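Local atomic coordinates of Isomerase/lactonizing enzyme (Agrobacterium fabrum str. C58, PDB entry 2NQL), a protein that is probably an enzyme of the enolase superfamily, with a barrel domain that carries a bound sodium ion. Residues K210-P221 and P236-D247. Sequence-based numbering, arbitrary orientation.
With NA (sodium ion), chain G; SO4 (sulfate ion), chain D.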
# COMPACT_ATOMS: atom_id res chain seq x y z
N LYS A 210 14.50 23.92 -20.99
CA LYS A 210 14.26 22.48 -20.72
C LYS A 210 12.76 22.26 -20.68
O LYS A 210 12.04 22.98 -19.98
CB LYS A 210 14.88 22.05 -19.39
CG LYS A 210 16.40 22.09 -19.33
CD LYS A 210 16.93 21.10 -18.33
CE LYS A 210 17.98 21.70 -17.44
NZ LYS A 210 19.27 21.83 -18.14
N ILE A 211 12.27 21.31 -21.47
CA ILE A 211 10.83 21.06 -21.61
C ILE A 211 10.58 19.56 -21.46
O ILE A 211 10.84 18.78 -22.37
CB ILE A 211 10.24 21.58 -22.95
CG1 ILE A 211 10.66 23.04 -23.21
CG2 ILE A 211 8.68 21.49 -22.94
CD1 ILE A 211 10.29 23.56 -24.63
N ALA A 212 10.05 19.17 -20.31
CA ALA A 212 9.71 17.78 -20.04
C ALA A 212 8.24 17.47 -20.30
O ALA A 212 7.36 18.35 -20.24
CB ALA A 212 10.08 17.44 -18.59
N ALA A 213 7.97 16.18 -20.53
CA ALA A 213 6.61 15.70 -20.75
C ALA A 213 6.20 14.73 -19.66
O ALA A 213 6.83 13.68 -19.49
CB ALA A 213 6.50 15.02 -22.10
N ASP A 214 5.14 15.09 -18.95
CA ASP A 214 4.50 14.15 -18.03
C ASP A 214 3.44 13.33 -18.79
O ASP A 214 2.35 13.81 -19.16
CB ASP A 214 3.92 14.90 -16.81
CG ASP A 214 3.09 13.98 -15.89
OD1 ASP A 214 3.26 12.74 -15.93
OD2 ASP A 214 2.25 14.51 -15.12
N MET A 215 3.79 12.07 -19.01
CA MET A 215 3.00 11.19 -19.85
C MET A 215 1.86 10.54 -19.09
O MET A 215 1.00 9.89 -19.70
CB MET A 215 3.90 10.13 -20.47
CG MET A 215 4.85 10.74 -21.50
SD MET A 215 5.80 9.46 -22.30
CE MET A 215 4.53 8.83 -23.41
N HIS A 216 1.86 10.72 -17.76
CA HIS A 216 0.67 10.53 -16.95
C HIS A 216 0.12 9.11 -17.08
O HIS A 216 -1.10 8.92 -17.11
CB HIS A 216 -0.40 11.56 -17.31
CG HIS A 216 -0.98 12.25 -16.13
ND1 HIS A 216 -0.39 13.35 -15.55
CD2 HIS A 216 -2.10 11.99 -15.40
CE1 HIS A 216 -1.12 13.74 -14.52
NE2 HIS A 216 -2.16 12.93 -14.41
N TRP A 217 1.03 8.14 -17.15
CA TRP A 217 0.74 6.69 -16.96
C TRP A 217 -0.07 5.90 -18.01
O TRP A 217 0.25 4.76 -18.28
CB TRP A 217 0.17 6.40 -15.56
CG TRP A 217 0.98 6.91 -14.43
CD1 TRP A 217 2.08 6.29 -13.86
CD2 TRP A 217 0.74 8.09 -13.67
NE1 TRP A 217 2.54 7.04 -12.79
CE2 TRP A 217 1.75 8.16 -12.66
CE3 TRP A 217 -0.21 9.13 -13.74
CZ2 TRP A 217 1.82 9.20 -11.74
CZ3 TRP A 217 -0.13 10.17 -12.83
CH2 TRP A 217 0.87 10.19 -11.83
N ASN A 218 -1.14 6.50 -18.56
CA ASN A 218 -2.18 5.73 -19.24
C ASN A 218 -1.85 5.43 -20.70
O ASN A 218 -2.55 5.85 -21.63
CB ASN A 218 -3.59 6.33 -19.02
CG ASN A 218 -3.75 7.75 -19.56
OD1 ASN A 218 -2.80 8.54 -19.61
ND2 ASN A 218 -4.98 8.08 -19.97
N GLN A 219 -0.76 4.69 -20.87
CA GLN A 219 -0.27 4.19 -22.17
C GLN A 219 0.16 2.75 -21.98
O GLN A 219 0.73 2.39 -20.94
CB GLN A 219 1.02 4.90 -22.61
CG GLN A 219 0.88 6.22 -23.24
CD GLN A 219 0.74 7.30 -22.22
OE1 GLN A 219 1.43 7.30 -21.18
NE2 GLN A 219 -0.16 8.22 -22.48
N THR A 220 -0.03 1.93 -23.01
CA THR A 220 0.81 0.75 -23.24
C THR A 220 2.23 1.13 -23.49
O THR A 220 2.45 2.18 -23.98
CB THR A 220 0.35 -0.09 -24.46
OG1 THR A 220 0.31 0.72 -25.61
CG2 THR A 220 -0.98 -0.68 -24.24
N PRO A 221 3.17 0.27 -23.19
CA PRO A 221 4.58 0.60 -23.52
C PRO A 221 4.87 0.98 -24.97
O PRO A 221 5.71 1.87 -25.23
CB PRO A 221 5.37 -0.65 -23.13
CG PRO A 221 4.39 -1.63 -22.62
CD PRO A 221 3.09 -0.97 -22.38
N PRO A 236 12.83 16.69 -25.87
CA PRO A 236 12.32 16.57 -24.50
C PRO A 236 13.41 16.36 -23.45
O PRO A 236 14.32 15.54 -23.63
CB PRO A 236 11.36 15.37 -24.57
CG PRO A 236 11.85 14.56 -25.70
CD PRO A 236 12.40 15.55 -26.70
N TRP A 237 13.30 17.11 -22.36
CA TRP A 237 14.19 17.01 -21.22
C TRP A 237 14.10 15.62 -20.59
O TRP A 237 15.12 14.94 -20.43
CB TRP A 237 13.80 18.11 -20.23
CG TRP A 237 14.46 18.16 -18.88
CD1 TRP A 237 15.64 17.60 -18.49
CD2 TRP A 237 13.96 18.87 -17.75
NE1 TRP A 237 15.90 17.90 -17.17
CE2 TRP A 237 14.88 18.68 -16.70
CE3 TRP A 237 12.80 19.64 -17.53
CZ2 TRP A 237 14.67 19.22 -15.43
CZ3 TRP A 237 12.60 20.19 -16.27
CH2 TRP A 237 13.54 19.99 -15.23
N PHE A 238 12.88 15.21 -20.24
CA PHE A 238 12.61 13.83 -19.85
C PHE A 238 11.17 13.46 -20.19
O PHE A 238 10.32 14.34 -20.39
CB PHE A 238 12.97 13.56 -18.38
CG PHE A 238 12.24 14.45 -17.38
CD1 PHE A 238 10.94 14.16 -16.97
CD2 PHE A 238 12.89 15.54 -16.81
CE1 PHE A 238 10.27 14.96 -16.02
CE2 PHE A 238 12.24 16.35 -15.86
CZ PHE A 238 10.91 16.06 -15.47
N ALA A 239 10.91 12.15 -20.24
CA ALA A 239 9.56 11.62 -20.36
C ALA A 239 9.23 10.98 -19.02
O ALA A 239 9.91 10.06 -18.59
CB ALA A 239 9.47 10.59 -21.50
N GLU A 240 8.21 11.51 -18.35
CA GLU A 240 7.88 11.07 -16.99
C GLU A 240 6.68 10.12 -17.04
O GLU A 240 5.74 10.34 -17.81
CB GLU A 240 7.60 12.29 -16.11
CG GLU A 240 6.76 12.01 -14.88
CD GLU A 240 6.43 13.26 -14.10
OE1 GLU A 240 7.09 14.30 -14.28
OE2 GLU A 240 5.52 13.21 -13.23
N ALA A 241 6.73 9.06 -16.22
CA ALA A 241 5.58 8.14 -16.01
C ALA A 241 4.99 7.64 -17.35
O ALA A 241 3.81 7.90 -17.66
CB ALA A 241 4.49 8.81 -15.13
N PRO A 242 5.82 6.98 -18.17
CA PRO A 242 5.35 6.56 -19.50
C PRO A 242 4.26 5.46 -19.47
O PRO A 242 3.43 5.39 -20.38
CB PRO A 242 6.62 6.01 -20.15
CG PRO A 242 7.48 5.59 -19.03
CD PRO A 242 7.23 6.60 -17.94
N VAL A 243 4.28 4.62 -18.44
CA VAL A 243 3.33 3.50 -18.32
C VAL A 243 2.79 3.41 -16.89
O VAL A 243 3.23 4.16 -16.03
CB VAL A 243 3.96 2.13 -18.73
CG1 VAL A 243 4.30 2.14 -20.20
CG2 VAL A 243 5.19 1.84 -17.93
N TRP A 244 1.84 2.51 -16.65
CA TRP A 244 1.30 2.31 -15.31
C TRP A 244 2.38 1.92 -14.32
O TRP A 244 3.35 1.25 -14.69
CB TRP A 244 0.20 1.26 -15.32
CG TRP A 244 -0.94 1.61 -16.18
CD1 TRP A 244 -1.23 1.09 -17.40
CD2 TRP A 244 -1.98 2.57 -15.88
NE1 TRP A 244 -2.38 1.66 -17.89
CE2 TRP A 244 -2.87 2.56 -16.98
CE3 TRP A 244 -2.25 3.41 -14.80
CZ2 TRP A 244 -4.00 3.38 -17.03
CZ3 TRP A 244 -3.37 4.23 -14.85
CH2 TRP A 244 -4.23 4.21 -15.96
N THR A 245 2.20 2.35 -13.08
CA THR A 245 3.16 2.07 -12.00
C THR A 245 3.48 0.58 -11.82
O THR A 245 4.62 0.18 -11.61
CB THR A 245 2.62 2.57 -10.63
OG1 THR A 245 2.11 3.90 -10.76
CG2 THR A 245 3.72 2.51 -9.57
N GLU A 246 2.45 -0.25 -11.93
CA GLU A 246 2.60 -1.68 -11.63
C GLU A 246 3.37 -2.42 -12.73
O GLU A 246 3.89 -3.52 -12.51
CB GLU A 246 1.22 -2.30 -11.44
CG GLU A 246 0.32 -1.58 -10.46
CD GLU A 246 -0.64 -0.60 -11.13
OE1 GLU A 246 -0.27 0.04 -12.15
OE2 GLU A 246 -1.77 -0.45 -10.63
N ASP A 247 3.44 -1.79 -13.91
CA ASP A 247 3.92 -2.43 -15.14
C ASP A 247 5.44 -2.25 -15.28
O ASP A 247 5.90 -1.53 -16.16
CB ASP A 247 3.17 -1.82 -16.34
CG ASP A 247 3.48 -2.53 -17.66
OD1 ASP A 247 4.11 -3.61 -17.66
OD2 ASP A 247 3.10 -1.98 -18.72
NA NA G . 6.10 13.39 -11.05
S SO4 D . -2.46 13.92 -10.79
O1 SO4 D . -2.78 12.77 -9.94
O2 SO4 D . -3.28 13.81 -12.00
O3 SO4 D . -2.75 15.17 -10.10
O4 SO4 D . -1.04 13.85 -11.14
O HOH W 1 3.25 11.83 -13.32
O HOH W 2 1.26 -0.03 -19.41
O HOH W 3 7.06 10.65 -11.12
O HOH W 4 7.39 15.34 -10.65
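Glu240 OE2 is gripped by two partners: it binds the sodium ion at 2.3 Å. A water lies 2.7 Å from Glu240 OE2 and also contacts Asp214 OD1. The two carboxylates stack with their planes 20° apart, Asp214 OD1 3.6 Å from Glu240 OE2, a pairing of like charges that the metal and Lys184, which forms a salt bridge with Glu240 OE1, probably ease. Glu266 is the other protein ligand of the sodium. Asp214 OD2 in turn accepts a hydrogen bond from His216 ND1, which comes from above the carboxylate plane, while NE2 donates to a sulfate ion, probably from the crystallisation liquor, which Tyr46 also binds.

Asp214 and Glu240 project from neighbouring parallel strands of a beta-alpha-beta unit (strand 210-214, helix 221-231, strand 239-240) in the barrel domain of the enolase superfamily. Glu240 N donates to Ala213 O (2.8 Å) and Ala213 N to Phe238 O (3.0 Å), both almost straight; Met215 N continues the pairing to Glu240 O. Met215 SD touches Ala239 CB and Pro242 CB, and Ile228 of the helix packs on Met215 and Ala239.

Nearer Lys210, Ala212 CB sits centrally over the Phe238 ring, 3.4 Å from its centroid. The Trp237 indole is sandwiched between Phe238 CE2 and, on its opposite face, Lys210 CD. Beyond the strands, Trp217 N bonds to Ala241 O (2.8 Å). With CG anti to the carbonyl carbon (chi1 -54°), the Trp217 indole takes Ala241 CB over one face, and its NE1 donates to Glu267. Trp244 lays a face against Trp217 O and Asn218 CA, and Arg110 of the second subunit makes a cation-pi contact with it.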